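PDB 7CDY: glucose dehydrogenase from Serratia sp. FS14, which belongs to the glucose/sorbosone dehydrogenase family, whose members are built on a beta-propeller fold, and carries a bound calcium ion. Local coordinates for residues H208-N219 with P257-S268. Residues are numbered along the deposited sequence; the frame is centred on the assembly and turned at random.
Sequences HEHGPRGGDELN and PLHYWRVSPGLS. With CA (calcium ion), chain D.
With CG beside its backbone N (chi1 -71°), Asp216 sets its carboxylate within bonding distance of Ser264, Gly266 and Leu267, where a short acidic side chain can take four hydrogen bonds. Gly266 N lies 2.9 Å from Asp216 OD2, nearly in line with the bond from CG to that oxygen, while Leu267 N drops onto Asp216 OD2 from above the carboxylate plane at 3.1 Å. The hydroxyl of Ser264, with OG anti to the carbonyl carbon (chi1 -64°), donates to Asp216 OD1 (OG to OD1, 2.9 Å) from one face, and Gly211 N reaches that oxygen from the opposite face. Gripped through both oxygens, the buried carboxylate ties together two turns and is probably kept ionised. Glycine suits Gly214, Gly215 and Gly266, where a CB at these positive phi angles would press against the preceding carbonyl O.

Strands 216-219 and 259-261 pair antiparallel. Gly215 and Asp216 both face Trp261 in a G1 bulge, and a classic bulge sets Leu258 and His259 against Leu218, whose N donates almost straight to His259 O (2.8 Å). Leu267 lays its CB over one face of the His208 ring, 3.8 Å from the centroid, a CH-pi contact. On the other side of the sheet, extended Glu217 passes Pro257 and chelates calcium through OE1 and OE2, with Tyr227 O and four waters as further ligands; Asn219 ND2 donates to Glu217 OE1 in its amide plane (3.1 Å) and also bonds Glu207 OE1.

Strand 259-261 ends one four-stranded antiparallel sheet and 267-273 begins the next, consistent with adjacent propeller blades; Leu218 and Leu267 pack against strands 284-289 and 294-301 of that second sheet, and Trp261 against 294-301 and 304-311.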
loop_
_atom_site.group_PDB
_atom_site.type_symbol
_atom_site.label_atom_id
_atom_site.label_comp_id
_atom_site.label_asym_id
_atom_site.label_seq_id
_atom_site.Cartn_x
_atom_site.Cartn_y
_atom_site.Cartn_z
ATOM N N HIS A 208 -0.934 0.846 7.484
ATOM C CA HIS A 208 -0.043 1.859 8.040
ATOM C C HIS A 208 -0.028 3.092 7.146
ATOM O O HIS A 208 -0.418 3.041 5.975
ATOM C CB HIS A 208 1.345 1.320 8.452
ATOM C CG HIS A 208 2.242 0.935 7.318
ATOM N ND1 HIS A 208 2.592 1.803 6.305
ATOM C CD2 HIS A 208 2.935 -0.208 7.091
ATOM C CE1 HIS A 208 3.437 1.196 5.486
ATOM N NE2 HIS A 208 3.666 -0.022 5.943
ATOM N N GLU A 209 0.408 4.215 7.716
ATOM C CA GLU A 209 0.342 5.471 6.980
ATOM C C GLU A 209 1.413 6.425 7.481
ATOM O O GLU A 209 1.837 6.369 8.636
ATOM C CB GLU A 209 -1.041 6.132 7.091
ATOM C CG GLU A 209 -1.517 6.349 8.521
ATOM C CD GLU A 209 -2.942 6.856 8.553
ATOM O OE1 GLU A 209 -3.154 8.070 8.735
ATOM O OE2 GLU A 209 -3.871 6.043 8.347
ATOM N N HIS A 210 1.794 7.338 6.596
ATOM C CA HIS A 210 2.719 8.412 6.923
ATOM C C HIS A 210 2.025 9.464 7.767
ATOM O O HIS A 210 0.894 9.880 7.465
ATOM C CB HIS A 210 3.175 9.110 5.641
ATOM C CG HIS A 210 4.020 8.258 4.753
ATOM N ND1 HIS A 210 5.391 8.201 4.874
ATOM C CD2 HIS A 210 3.695 7.437 3.725
ATOM C CE1 HIS A 210 5.874 7.369 3.964
ATOM N NE2 HIS A 210 4.865 6.890 3.257
ATOM N N GLY A 211 2.709 9.910 8.816
ATOM C CA GLY A 211 2.393 11.176 9.424
ATOM C C GLY A 211 3.042 12.292 8.656
ATOM O O GLY A 211 3.738 12.073 7.659
ATOM N N PRO A 212 2.808 13.522 9.105
ATOM C CA PRO A 212 3.464 14.677 8.474
ATOM C C PRO A 212 4.908 14.789 8.950
ATOM O O PRO A 212 5.720 13.911 8.637
ATOM C CB PRO A 212 2.584 15.860 8.913
ATOM C CG PRO A 212 2.026 15.432 10.244
ATOM C CD PRO A 212 1.876 13.911 10.179
ATOM N N ARG A 213 5.261 15.825 9.709
ATOM C CA ARG A 213 6.583 15.848 10.333
ATOM C C ARG A 213 6.464 15.058 11.630
ATOM O O ARG A 213 6.080 15.585 12.680
ATOM C CB ARG A 213 7.062 17.278 10.562
ATOM C CG ARG A 213 8.433 17.368 11.216
ATOM C CD ARG A 213 8.969 18.785 11.129
ATOM N NE ARG A 213 10.092 19.000 12.034
ATOM C CZ ARG A 213 10.717 20.163 12.166
ATOM N NH1 ARG A 213 11.731 20.281 13.013
ATOM N NH2 ARG A 213 10.326 21.211 11.450
ATOM N N GLY A 214 6.768 13.766 11.547
ATOM C CA GLY A 214 6.532 12.852 12.639
ATOM C C GLY A 214 5.152 12.215 12.584
ATOM O O GLY A 214 4.251 12.632 11.847
ATOM N N GLY A 215 5.000 11.169 13.390
ATOM C CA GLY A 215 3.698 10.574 13.625
ATOM C C GLY A 215 3.235 9.509 12.652
ATOM O O GLY A 215 2.019 9.335 12.483
ATOM N N ASP A 216 4.144 8.760 12.030
ATOM C CA ASP A 216 3.722 7.603 11.244
ATOM C C ASP A 216 2.974 6.630 12.152
ATOM O O ASP A 216 3.238 6.552 13.357
ATOM C CB ASP A 216 4.942 6.880 10.654
ATOM C CG ASP A 216 5.642 7.655 9.531
ATOM O OD1 ASP A 216 5.276 8.807 9.217
ATOM O OD2 ASP A 216 6.596 7.074 8.958
ATOM N N GLU A 217 2.032 5.880 11.573
ATOM C CA GLU A 217 1.097 5.079 12.359
ATOM C C GLU A 217 0.853 3.717 11.737
ATOM O O GLU A 217 0.787 3.572 10.512
ATOM C CB GLU A 217 -0.316 5.674 12.384
ATOM C CG GLU A 217 -0.438 7.025 12.984
ATOM C CD GLU A 217 -1.877 7.505 12.996
ATOM O OE1 GLU A 217 -2.770 6.903 12.336
ATOM O OE2 GLU A 217 -2.128 8.489 13.681
ATOM N N LEU A 218 0.622 2.742 12.615
ATOM C CA LEU A 218 0.073 1.434 12.272
ATOM C C LEU A 218 -1.304 1.317 12.918
ATOM O O LEU A 218 -1.443 1.569 14.118
ATOM C CB LEU A 218 0.999 0.348 12.827
ATOM C CG LEU A 218 0.581 -1.117 12.707
ATOM C CD1 LEU A 218 0.601 -1.558 11.260
ATOM C CD2 LEU A 218 1.510 -1.991 13.527
ATOM N N ASN A 219 -2.322 0.958 12.124
ATOM C CA ASN A 219 -3.714 0.873 12.566
ATOM C C ASN A 219 -4.310 -0.488 12.223
ATOM O O ASN A 219 -3.884 -1.152 11.276
ATOM C CB ASN A 219 -4.571 1.943 11.868
ATOM C CG ASN A 219 -4.188 3.359 12.272
ATOM O OD1 ASN A 219 -4.358 3.738 13.427
ATOM N ND2 ASN A 219 -3.714 4.160 11.324
ATOM N N PRO A 257 -3.875 4.809 16.958
ATOM C CA PRO A 257 -3.090 3.783 16.264
ATOM C C PRO A 257 -2.731 2.647 17.206
ATOM O O PRO A 257 -2.705 2.799 18.431
ATOM C CB PRO A 257 -1.843 4.540 15.789
ATOM C CG PRO A 257 -1.766 5.741 16.640
ATOM C CD PRO A 257 -3.169 6.097 17.051
ATOM N N LEU A 258 -2.510 1.478 16.620
ATOM C CA LEU A 258 -1.958 0.359 17.365
ATOM C C LEU A 258 -0.537 0.669 17.812
ATOM O O LEU A 258 -0.126 0.323 18.930
ATOM C CB LEU A 258 -1.986 -0.877 16.466
ATOM C CG LEU A 258 -1.323 -2.125 17.029
ATOM C CD1 LEU A 258 -2.088 -2.544 18.265
ATOM C CD2 LEU A 258 -1.319 -3.224 15.985
ATOM N N HIS A 259 0.220 1.343 16.953
ATOM C CA HIS A 259 1.603 1.681 17.208
ATOM C C HIS A 259 1.903 2.937 16.409
ATOM O O HIS A 259 1.342 3.143 15.329
ATOM C CB HIS A 259 2.497 0.532 16.739
ATOM C CG HIS A 259 3.852 0.527 17.357
ATOM N ND1 HIS A 259 4.071 0.139 18.661
ATOM C CD2 HIS A 259 5.057 0.883 16.856
ATOM C CE1 HIS A 259 5.360 0.247 18.933
ATOM N NE2 HIS A 259 5.980 0.692 17.855
ATOM N N TYR A 260 2.777 3.784 16.940
ATOM C CA TYR A 260 3.102 5.027 16.256
ATOM C C TYR A 260 4.575 5.354 16.435
ATOM O O TYR A 260 5.239 4.852 17.344
ATOM C CB TYR A 260 2.220 6.199 16.721
ATOM C CG TYR A 260 2.265 6.466 18.210
ATOM C CD1 TYR A 260 3.225 7.308 18.768
ATOM C CD2 TYR A 260 1.354 5.859 19.062
ATOM C CE1 TYR A 260 3.262 7.539 20.125
ATOM C CE2 TYR A 260 1.383 6.089 20.421
ATOM C CZ TYR A 260 2.340 6.921 20.946
ATOM O OH TYR A 260 2.373 7.145 22.304
ATOM N N TRP A 261 5.072 6.223 15.558
ATOM C CA TRP A 261 6.465 6.653 15.561
ATOM C C TRP A 261 6.489 8.172 15.612
ATOM O O TRP A 261 6.176 8.839 14.619
ATOM C CB TRP A 261 7.164 6.186 14.288
ATOM C CG TRP A 261 7.476 4.726 14.188
ATOM C CD1 TRP A 261 8.695 4.134 14.385
ATOM C CD2 TRP A 261 6.574 3.675 13.812
ATOM N NE1 TRP A 261 8.600 2.785 14.170
ATOM C CE2 TRP A 261 7.313 2.474 13.815
ATOM C CE3 TRP A 261 5.218 3.626 13.466
ATOM C CZ2 TRP A 261 6.738 1.245 13.494
ATOM C CZ3 TRP A 261 4.649 2.397 13.157
ATOM C CH2 TRP A 261 5.411 1.228 13.170
ATOM N N ARG A 262 6.899 8.726 16.753
ATOM C CA ARG A 262 6.985 10.178 16.853
ATOM C C ARG A 262 8.007 10.760 15.883
ATOM O O ARG A 262 7.810 11.864 15.363
ATOM C CB ARG A 262 7.276 10.593 18.294
ATOM C CG ARG A 262 6.075 10.384 19.194
ATOM C CD ARG A 262 6.397 10.791 20.632
ATOM N NE ARG A 262 5.246 10.655 21.521
ATOM C CZ ARG A 262 4.266 11.549 21.599
ATOM N NH1 ARG A 262 3.266 11.350 22.444
ATOM N NH2 ARG A 262 4.287 12.636 20.836
ATOM N N VAL A 263 9.079 10.030 15.590
ATOM C CA VAL A 263 9.998 10.391 14.519
ATOM C C VAL A 263 9.713 9.455 13.349
ATOM O O VAL A 263 9.801 8.229 13.493
ATOM C CB VAL A 263 11.465 10.305 14.979
ATOM C CG1 VAL A 263 12.406 10.739 13.853
ATOM C CG2 VAL A 263 11.684 11.168 16.238
ATOM N N SER A 264 9.321 10.020 12.214
ATOM C CA SER A 264 8.823 9.203 11.092
ATOM C C SER A 264 9.922 8.428 10.384
ATOM O O SER A 264 10.845 9.039 9.837
ATOM C CB SER A 264 8.141 10.075 10.059
ATOM O OG SER A 264 6.984 10.690 10.582
ATOM N N PRO A 265 9.842 7.098 10.315
ATOM C CA PRO A 265 10.750 6.367 9.417
ATOM C C PRO A 265 10.378 6.500 7.951
ATOM O O PRO A 265 11.234 6.233 7.092
ATOM C CB PRO A 265 10.620 4.908 9.885
ATOM C CG PRO A 265 9.925 4.969 11.235
ATOM C CD PRO A 265 9.037 6.177 11.137
ATOM N N GLY A 266 9.137 6.902 7.644
ATOM C CA GLY A 266 8.634 6.896 6.285
ATOM C C GLY A 266 8.113 5.523 5.904
ATOM O O GLY A 266 8.622 4.910 4.964
ATOM N N LEU A 267 7.090 5.037 6.611
ATOM C CA LEU A 267 6.636 3.659 6.443
ATOM C C LEU A 267 6.123 3.406 5.032
ATOM O O LEU A 267 5.312 4.171 4.505
ATOM C CB LEU A 267 5.509 3.358 7.427
ATOM C CG LEU A 267 5.720 3.705 8.899
ATOM C CD1 LEU A 267 4.472 3.332 9.680
ATOM C CD2 LEU A 267 6.962 3.028 9.483
ATOM N N SER A 268 6.566 2.299 4.441
ATOM C CA SER A 268 6.159 1.944 3.087
ATOM C C SER A 268 6.292 0.445 2.910
ATOM O O SER A 268 7.371 -0.114 3.128
ATOM C CB SER A 268 7.047 2.665 2.075
ATOM O OG SER A 268 6.554 2.502 0.760
HETATM CA CA CA D . -4.495 8.463 13.121
HETATM O O HOH W 1 2.488 4.285 5.022
HETATM O O HOH W 2 -5.046 8.209 10.782
HETATM O O HOH W 3 -5.098 6.343 14.213
HETATM O O HOH W 4 -4.000 10.723 12.464
HETATM O O HOH W 5 -4.704 9.448 15.262
#